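Long-range contacts in alkylpurine DNA glycosylase AlkC (Pseudomonas fluorescens, PDB 5VHV), which excises alkylated purines from DNA in base excision repair, without flipping the damaged nucleotide out of the helix: residues D142-R147 and D184-V189; L149-S154 and K191-H196. All coordinates share one frame; numbering follows the deposited sequence.

Contact 1: D142-R147 and D184-V189; sequences DNEHVR and DSSLYV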
loop_
_atom_site.group_PDB
_atom_site.type_symbol
_atom_site.label_atom_id
_atom_site.label_comp_id
_atom_site.label_asym_id
_atom_site.label_seq_id
_atom_site.Cartn_x
_atom_site.Cartn_y
_atom_site.Cartn_z
ATOM N N ASP A 142 5.579 13.336 -18.494
ATOM C CA ASP A 142 5.113 14.593 -17.904
ATOM C C ASP A 142 3.950 14.386 -16.934
ATOM O O ASP A 142 3.727 15.229 -16.056
ATOM C CB ASP A 142 4.657 15.557 -19.002
ATOM C CG ASP A 142 5.791 16.038 -19.878
ATOM O OD1 ASP A 142 6.942 16.046 -19.409
ATOM O OD2 ASP A 142 5.517 16.422 -21.032
ATOM N N ASN A 143 3.166 13.324 -17.118
ATOM C CA ASN A 143 1.931 13.124 -16.367
ATOM C C ASN A 143 2.209 12.339 -15.087
ATOM O O ASN A 143 2.746 11.231 -15.136
ATOM C CB ASN A 143 0.905 12.404 -17.235
ATOM C CG ASN A 143 -0.477 12.306 -16.567
ATOM O OD1 ASN A 143 -0.586 12.083 -15.366
ATOM N ND2 ASN A 143 -1.522 12.528 -17.343
ATOM N N GLU A 144 1.836 12.917 -13.945
ATOM C CA GLU A 144 2.113 12.260 -12.671
ATOM C C GLU A 144 1.413 10.910 -12.563
ATOM O O GLU A 144 1.938 10.010 -11.900
ATOM C CB GLU A 144 1.712 13.163 -11.502
ATOM C CG GLU A 144 0.231 13.344 -11.301
ATOM C CD GLU A 144 -0.067 14.250 -10.117
ATOM O OE1 GLU A 144 -0.707 15.290 -10.312
ATOM O OE2 GLU A 144 0.357 13.936 -8.984
ATOM N N HIS A 145 0.240 10.736 -13.198
ATOM C CA HIS A 145 -0.415 9.424 -13.173
ATOM C C HIS A 145 0.410 8.370 -13.882
ATOM O O HIS A 145 0.429 7.201 -13.464
ATOM C CB HIS A 145 -1.796 9.486 -13.825
ATOM C CG HIS A 145 -2.759 10.340 -13.085
ATOM N ND1 HIS A 145 -3.497 9.864 -12.024
ATOM C CD2 HIS A 145 -3.115 11.635 -13.248
ATOM C CE1 HIS A 145 -4.260 10.835 -11.557
ATOM N NE2 HIS A 145 -4.040 11.923 -12.274
ATOM N N VAL A 146 1.106 8.764 -14.943
ATOM C CA VAL A 146 1.902 7.807 -15.698
ATOM C C VAL A 146 3.188 7.469 -14.944
ATOM O O VAL A 146 3.603 6.308 -14.885
ATOM C CB VAL A 146 2.155 8.383 -17.108
ATOM C CG1 VAL A 146 3.092 7.487 -17.945
ATOM C CG2 VAL A 146 0.804 8.598 -17.824
ATOM N N ARG A 147 3.820 8.458 -14.316
ATOM C CA ARG A 147 4.995 8.177 -13.498
ATOM C C ARG A 147 4.633 7.289 -12.322
ATOM O O ARG A 147 5.379 6.361 -11.978
ATOM C CB ARG A 147 5.623 9.475 -13.004
ATOM C CG ARG A 147 6.157 10.370 -14.143
ATOM C CD ARG A 147 7.156 11.393 -13.650
ATOM N NE ARG A 147 6.662 12.260 -12.562
ATOM C CZ ARG A 147 5.814 13.273 -12.736
ATOM N NH1 ARG A 147 5.328 13.555 -13.942
ATOM N NH2 ARG A 147 5.447 14.002 -11.693
ATOM N N ASP A 184 10.440 13.364 -6.777
ATOM C CA ASP A 184 9.330 13.752 -7.638
ATOM C C ASP A 184 8.490 14.831 -6.966
ATOM O O ASP A 184 8.285 14.816 -5.747
ATOM C CB ASP A 184 8.464 12.540 -7.966
ATOM C CG ASP A 184 7.651 12.741 -9.224
ATOM O OD1 ASP A 184 6.601 13.410 -9.150
ATOM O OD2 ASP A 184 8.089 12.253 -10.291
ATOM N N SER A 185 7.998 15.772 -7.780
ATOM C CA SER A 185 7.174 16.863 -7.279
ATOM C C SER A 185 5.773 16.407 -6.891
ATOM O O SER A 185 5.067 17.144 -6.191
ATOM C CB SER A 185 7.083 17.980 -8.334
ATOM O OG SER A 185 6.490 17.490 -9.525
ATOM N N SER A 186 5.357 15.216 -7.316
ATOM C CA SER A 186 4.009 14.707 -7.078
ATOM C C SER A 186 3.975 13.857 -5.809
ATOM O O SER A 186 4.682 12.853 -5.715
ATOM C CB SER A 186 3.548 13.857 -8.264
ATOM O OG SER A 186 2.453 13.001 -7.914
ATOM N N LEU A 187 3.115 14.226 -4.858
ATOM C CA LEU A 187 2.928 13.385 -3.673
ATOM C C LEU A 187 2.462 11.984 -4.051
ATOM O O LEU A 187 2.879 10.990 -3.445
ATOM C CB LEU A 187 1.909 14.041 -2.737
ATOM C CG LEU A 187 1.544 13.254 -1.482
ATOM C CD1 LEU A 187 2.756 12.947 -0.625
ATOM C CD2 LEU A 187 0.489 14.037 -0.684
ATOM N N TYR A 188 1.547 11.900 -5.015
ATOM C CA TYR A 188 1.051 10.620 -5.510
ATOM C C TYR A 188 2.203 9.719 -5.924
ATOM O O TYR A 188 2.271 8.542 -5.540
ATOM C CB TYR A 188 0.120 10.903 -6.682
ATOM C CG TYR A 188 -0.669 9.735 -7.225
ATOM C CD1 TYR A 188 -1.280 8.811 -6.379
ATOM C CD2 TYR A 188 -0.869 9.602 -8.589
ATOM C CE1 TYR A 188 -2.033 7.769 -6.887
ATOM C CE2 TYR A 188 -1.605 8.565 -9.102
ATOM C CZ TYR A 188 -2.197 7.656 -8.241
ATOM O OH TYR A 188 -2.958 6.637 -8.744
ATOM N N VAL A 189 3.140 10.274 -6.690
ATOM C CA VAL A 189 4.317 9.508 -7.085
ATOM C C VAL A 189 5.167 9.169 -5.864
ATOM O O VAL A 189 5.649 8.033 -5.720
ATOM C CB VAL A 189 5.128 10.282 -8.142
ATOM C CG1 VAL A 189 6.462 9.541 -8.461
ATOM C CG2 VAL A 189 4.299 10.457 -9.405
HETATM O O HOH W 1 -0.031 14.354 -6.235
HETATM O O HOH W 2 -3.677 7.143 -11.376
#
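R147 reaches across from the start of helix 144-152 to D184, just ahead of helix 187-201. Its CB rests 4.0 Å from V189 CG2. CD comes to 3.6 Å from D184 OD2, and the bend at chi3 (-55°) beyond it swings NE toward the carboxylate, whose plane lies 20° from the guanidinium's. NE bonds to D184 OD2 at 2.7 Å, and NH2 to OD1 at 2.9 Å and almost straight (176°), both on syn lone pairs in a side-on salt bridge. NH1 turns back to the D142 carbonyl in a weak bond, and E144 CA lies against one guanidinium face. D184 OD1 also accepts S186 N through its anti lone pair, closing an Asx turn. An alanine in place of D184 would probably leave the R147 charge without its mate and the S186 amide without its turn partner. S186 OG, which caps V189 N, donates to E144 OE2 (2.5 Å) from the anti side, out of the carboxylate plane. Water 2 joins H145 ND1 to Y188 OH, their rings meeting obliquely. Each helix start is thus capped by its own side chain, N143 or S186, and D184 couples the paired charge to the turn before the second helix.

Contact 2: L149-S154 and K191-H196; sequences LASEGS and KSVANH
The imidazole of H196 is met at its edge by the 149-154 segment, which approaches close to its plane. ND1 points at the carbonyl oxygen of S151 and donates to it at 2.9 Å, on a lone pair in the carbonyl plane and with little bend (162°). Next along the same rim, S154 OG lies in the ring plane 3.2 Å from H196 CE1. That hydroxyl is itself turned by its donor bond to A150 O (2.8 Å), so a bond within one segment positions the oxygen that faces the ring. Outside the two segments, L178 and P156 also pack against H196.

The other flat group is the carboxylate of E152. Its chain bends at chi2 (75°), carrying OE1 to S192, whose OG donates to it at 2.7 Å on the anti lone pair. S192 OG in turn accepts from S151 OG at 2.8 Å. The bonds therefore run in one direction, from S151 to S192 to E152, in a buried interface; in S151 and S192 OG stands anti to the backbone N, which sets the two hydroxyls facing each other. Water 3 donates to E152 OE1 and accepts from N195 ND2, extending the network to N195, while R155 pairs with the other carboxylate oxygen, OE2.

E152 packs on a sugar of the bound DNA and N195 on a modified base, so the E152 and N195 end of the network lies against the DNA; K191 separately packs on a phosphate. Two helices side by side and running the same way, joined through small and polar residues and facing DNA along one flank, fit the helical solenoid of HEAT-like repeats known from the DNA alkylation repair family.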
loop_
_atom_site.group_PDB
_atom_site.type_symbol
_atom_site.label_atom_id
_atom_site.label_comp_id
_atom_site.label_asym_id
_atom_site.label_seq_id
_atom_site.Cartn_x
_atom_site.Cartn_y
_atom_site.Cartn_z
ATOM N N LEU A 149 2.254 5.066 -12.133
ATOM C CA LEU A 149 2.096 3.712 -12.650
ATOM C C LEU A 149 3.444 2.994 -12.767
ATOM O O LEU A 149 3.551 1.794 -12.473
ATOM C CB LEU A 149 1.400 3.770 -14.010
ATOM C CG LEU A 149 1.222 2.484 -14.808
ATOM C CD1 LEU A 149 0.393 1.479 -13.983
ATOM C CD2 LEU A 149 0.528 2.759 -16.146
ATOM N N ALA A 150 4.470 3.699 -13.248
ATOM C CA ALA A 150 5.787 3.087 -13.434
ATOM C C ALA A 150 6.328 2.508 -12.125
ATOM O O ALA A 150 6.890 1.404 -12.106
ATOM C CB ALA A 150 6.756 4.128 -14.010
ATOM N N SER A 151 6.115 3.223 -11.012
ATOM C CA SER A 151 6.561 2.794 -9.691
ATOM C C SER A 151 5.610 1.787 -9.049
ATOM O O SER A 151 6.057 0.808 -8.439
ATOM C CB SER A 151 6.687 4.011 -8.773
ATOM O OG SER A 151 6.994 3.588 -7.447
ATOM N N GLU A 152 4.305 2.023 -9.145
ATOM C CA GLU A 152 3.338 1.196 -8.432
ATOM C C GLU A 152 3.114 -0.138 -9.137
ATOM O O GLU A 152 3.040 -1.187 -8.486
ATOM C CB GLU A 152 2.020 1.958 -8.291
ATOM C CG GLU A 152 1.023 1.320 -7.328
ATOM C CD GLU A 152 1.385 1.525 -5.872
ATOM O OE1 GLU A 152 2.385 2.243 -5.602
ATOM O OE2 GLU A 152 0.687 0.963 -5.000
ATOM N N GLY A 153 3.029 -0.121 -10.467
ATOM C CA GLY A 153 2.784 -1.349 -11.205
ATOM C C GLY A 153 3.918 -2.338 -11.124
ATOM O O GLY A 153 3.691 -3.537 -11.306
ATOM N N SER A 154 5.135 -1.858 -10.876
ATOM C CA SER A 154 6.310 -2.708 -10.825
ATOM C C SER A 154 6.626 -3.166 -9.409
ATOM O O SER A 154 7.641 -3.829 -9.203
ATOM C CB SER A 154 7.504 -1.970 -11.437
ATOM O OG SER A 154 7.857 -0.794 -10.704
ATOM N N LYS A 191 4.450 8.734 -2.750
ATOM C CA LYS A 191 3.872 7.642 -1.970
ATOM C C LYS A 191 4.238 6.293 -2.564
ATOM O O LYS A 191 4.592 5.354 -1.839
ATOM C CB LYS A 191 2.351 7.772 -1.919
ATOM C CG LYS A 191 1.833 8.928 -1.101
ATOM C CD LYS A 191 0.311 8.981 -1.217
ATOM C CE LYS A 191 -0.283 9.999 -0.234
ATOM N NZ LYS A 191 -1.740 10.197 -0.505
ATOM N N SER A 192 4.106 6.170 -3.888
ATOM C CA SER A 192 4.387 4.924 -4.581
ATOM C C SER A 192 5.865 4.548 -4.491
ATOM O O SER A 192 6.195 3.381 -4.257
ATOM C CB SER A 192 3.934 5.046 -6.041
ATOM O OG SER A 192 4.280 3.875 -6.745
ATOM N N VAL A 193 6.774 5.509 -4.656
ATOM C CA VAL A 193 8.192 5.186 -4.538
ATOM C C VAL A 193 8.472 4.632 -3.146
ATOM O O VAL A 193 9.178 3.624 -2.974
ATOM C CB VAL A 193 9.064 6.424 -4.834
ATOM C CG1 VAL A 193 10.553 6.098 -4.637
ATOM C CG2 VAL A 193 8.827 6.927 -6.241
ATOM N N ALA A 194 7.923 5.291 -2.133
ATOM C CA ALA A 194 8.155 4.872 -0.755
ATOM C C ALA A 194 7.596 3.483 -0.523
ATOM O O ALA A 194 8.229 2.659 0.145
ATOM C CB ALA A 194 7.534 5.865 0.230
ATOM N N ASN A 195 6.402 3.210 -1.048
ATOM C CA ASN A 195 5.791 1.901 -0.829
ATOM C C ASN A 195 6.523 0.795 -1.588
ATOM O O ASN A 195 6.642 -0.332 -1.089
ATOM C CB ASN A 195 4.309 1.949 -1.194
ATOM C CG ASN A 195 3.498 2.758 -0.175
ATOM O OD1 ASN A 195 3.877 2.886 1.014
ATOM N ND2 ASN A 195 2.399 3.322 -0.627
ATOM N N HIS A 196 6.984 1.079 -2.805
ATOM C CA HIS A 196 7.811 0.121 -3.539
ATOM C C HIS A 196 9.089 -0.188 -2.755
ATOM O O HIS A 196 9.447 -1.353 -2.556
ATOM C CB HIS A 196 8.096 0.695 -4.931
ATOM C CG HIS A 196 8.760 -0.242 -5.893
ATOM N ND1 HIS A 196 8.424 -0.272 -7.231
ATOM C CD2 HIS A 196 9.775 -1.126 -5.745
ATOM C CE1 HIS A 196 9.200 -1.134 -7.862
ATOM N NE2 HIS A 196 10.015 -1.682 -6.980
HETATM O O HOH W 3 1.540 3.713 -3.314
#

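In the fold
Along the chain, 142-147 opens contact 1 and 149-154 opens contact 2 before either is closed; 184-189 then closes the first and 191-196 the second, so the two loops cross. Each spans 36 intervening residues that contain no strand but include helices 165-169 and 175-181. Both contacts join the same pair of helices, 144-152 and 187-201, with contact 1 at their N-terminal ends and contact 2 further along, their centres 10 Å apart. L181 of helix 175-181 touches residues of both contacts and links them from outside. Together they fix two neighbouring helices in the helical part of the protein, ahead of the C-terminal sheet.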